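Local coordinates for protein enoyl-CoA hydratase (Mycobacterium avium, PDB 3OC7) that probably hydrates enoyl-CoA thioesters in fatty acid metabolism, as a member of the crotonase family, at residues 153-157 and 234-240. Residues are numbered along the deposited sequence; the frame is centred on the assembly and turned at random.
Sequences AIISL and AERLAEE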
loop_
_atom_site.group_PDB
_atom_site.type_symbol
_atom_site.label_atom_id
_atom_site.label_comp_id
_atom_site.label_asym_id
_atom_site.label_seq_id
_atom_site.Cartn_x
_atom_site.Cartn_y
_atom_site.Cartn_z
ATOM N N ALA A 153 17.107 1.562 10.754
ATOM C CA ALA A 153 16.599 2.924 10.944
ATOM C C ALA A 153 16.645 3.846 9.702
ATOM O O ALA A 153 15.588 4.214 9.159
ATOM C CB ALA A 153 17.246 3.586 12.199
ATOM N N ILE A 154 17.851 4.204 9.258
ATOM C CA ILE A 154 18.025 5.095 8.099
ATOM C C ILE A 154 17.383 4.556 6.807
ATOM O O ILE A 154 16.766 5.340 6.044
ATOM C CB ILE A 154 19.518 5.439 7.851
ATOM C CG1 ILE A 154 19.981 6.465 8.899
ATOM C CG2 ILE A 154 19.757 5.896 6.357
ATOM C CD1 ILE A 154 19.490 7.922 8.660
ATOM N N ILE A 155 17.503 3.246 6.561
ATOM C CA ILE A 155 16.961 2.679 5.311
ATOM C C ILE A 155 15.409 2.676 5.246
ATOM O O ILE A 155 14.829 2.544 4.155
ATOM C CB ILE A 155 17.558 1.290 4.958
ATOM C CG1 ILE A 155 17.178 0.225 5.991
ATOM C CG2 ILE A 155 19.093 1.362 4.772
ATOM C CD1 ILE A 155 17.772 -1.153 5.702
ATOM N N SER A 156 14.759 2.841 6.409
ATOM C CA SER A 156 13.289 3.000 6.507
ATOM C C SER A 156 12.738 4.179 5.672
ATOM O O SER A 156 11.574 4.151 5.235
ATOM C CB SER A 156 12.816 3.104 7.977
ATOM O OG SER A 156 12.970 1.876 8.697
ATOM N N LEU A 157 13.578 5.196 5.440
ATOM C CA LEU A 157 13.212 6.374 4.625
ATOM C C LEU A 157 12.718 6.026 3.192
ATOM O O LEU A 157 11.818 6.694 2.666
ATOM C CB LEU A 157 14.380 7.383 4.549
ATOM C CG LEU A 157 14.751 8.132 5.833
ATOM C CD1 LEU A 157 16.101 8.851 5.670
ATOM C CD2 LEU A 157 13.633 9.089 6.262
ATOM N N ALA A 234 14.626 12.293 8.856
ATOM C CA ALA A 234 16.041 11.938 8.620
ATOM C C ALA A 234 16.992 12.196 9.805
ATOM O O ALA A 234 17.838 11.340 10.118
ATOM C CB ALA A 234 16.567 12.617 7.338
ATOM N N GLU A 235 16.877 13.376 10.428
ATOM C CA GLU A 235 17.760 13.705 11.556
ATOM C C GLU A 235 17.506 12.828 12.794
ATOM O O GLU A 235 18.468 12.316 13.377
ATOM C CB GLU A 235 17.737 15.206 11.885
ATOM C CG GLU A 235 18.616 15.608 13.098
ATOM C CD GLU A 235 20.120 15.381 12.895
ATOM O OE1 GLU A 235 20.592 15.282 11.742
ATOM O OE2 GLU A 235 20.837 15.318 13.920
ATOM N N ARG A 236 16.233 12.651 13.165
ATOM C CA ARG A 236 15.850 11.765 14.274
ATOM C C ARG A 236 16.353 10.332 14.060
ATOM O O ARG A 236 16.882 9.706 14.996
ATOM C CB ARG A 236 14.327 11.788 14.501
ATOM C CG ARG A 236 13.850 11.025 15.740
ATOM C CD ARG A 236 12.335 11.043 15.865
ATOM N NE ARG A 236 11.686 10.657 14.616
ATOM C CZ ARG A 236 11.431 9.401 14.262
ATOM N NH1 ARG A 236 11.765 8.397 15.062
ATOM N NH2 ARG A 236 10.834 9.151 13.107
ATOM N N LEU A 237 16.212 9.813 12.830
ATOM C CA LEU A 237 16.693 8.462 12.497
ATOM C C LEU A 237 18.225 8.315 12.522
ATOM O O LEU A 237 18.734 7.263 12.920
ATOM C CB LEU A 237 16.092 7.939 11.174
ATOM C CG LEU A 237 14.568 7.694 11.135
ATOM C CD1 LEU A 237 14.134 7.480 9.648
ATOM C CD2 LEU A 237 14.113 6.521 12.024
ATOM N N ALA A 238 18.950 9.367 12.108
ATOM C CA ALA A 238 20.426 9.370 12.199
ATOM C C ALA A 238 20.922 9.310 13.659
ATOM O O ALA A 238 21.851 8.552 13.970
ATOM C CB ALA A 238 21.036 10.605 11.435
ATOM N N GLU A 239 20.283 10.073 14.549
ATOM C CA GLU A 239 20.608 10.042 15.997
ATOM C C GLU A 239 20.305 8.665 16.632
ATOM O O GLU A 239 21.105 8.139 17.424
ATOM C CB GLU A 239 19.909 11.199 16.741
ATOM C CG GLU A 239 20.427 12.584 16.292
ATOM C CD GLU A 239 19.723 13.776 16.934
ATOM O OE1 GLU A 239 19.073 13.626 17.981
ATOM O OE2 GLU A 239 19.837 14.889 16.369
ATOM N N GLU A 240 19.167 8.065 16.265
ATOM C CA GLU A 240 18.828 6.708 16.721
ATOM C C GLU A 240 19.868 5.659 16.286
ATOM O O GLU A 240 20.293 4.815 17.095
ATOM C CB GLU A 240 17.417 6.309 16.234
ATOM C CG GLU A 240 17.012 4.870 16.605
ATOM C CD GLU A 240 15.600 4.476 16.166
ATOM O OE1 GLU A 240 14.842 5.320 15.633
ATOM O OE2 GLU A 240 15.242 3.292 16.382
#
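Leu237 and Leu157 meet with the same first torsion: in each, CG stands beside the backbone N and anti to the carbonyl carbon (chi1 -65° and -69°), which sends the two isobutyl groups across the gap to slide past each other in opposite directions. Their closest methyls, Leu157 CD2 and Leu237 CD1, lie 3.8 Å apart. Leu157 reaches Ala234 with its other branch, CD1 coming within 4.1 Å of the alanine CB, about one helical turn before Leu237. Ile154 uses the end of its longer arm: chi1 sets CG1 beside the backbone N, and the second torsion (chi2 -76°) turns CD1 toward the helix backbone, 3.8 Å from Ala238 N. That NH already bonds to Ala234 O within the helix, which suits it to an apolar neighbour. The methyl also lies 4.2 Å from Ala238 CB, and the small alanine side chain lets the isoleucine come this near the helix.

Mostly apolar side chains meet here, with methyls also lying on backbone polar atoms; no hydrogen bond joins the segments. Residues 153-156 form a type I beta turn, whose Ser156 N donates to Ala153 O at 3.2 Å. Leu237 sets CG and both methyls against this same carbonyl oxygen, CD1 nearest at 3.6 Å from Ala153 O. The short side chain of Ala153 allows the turn close to the helix backbone, its CB 4.0 Å from Leu237 O.

Within the crotonase fold, the contact seats the turn leading into helix 156-159 against long helix 212-245 of the C-terminal helical part. Helix 86-106 closes in, with Ala94, Met97 and Met101 packing on Ile154 and Ala94 also touching Ala238, while Leu221 of the second subunit packs against Leu237 and Ser156, bringing this largely buried contact up to the subunit interface.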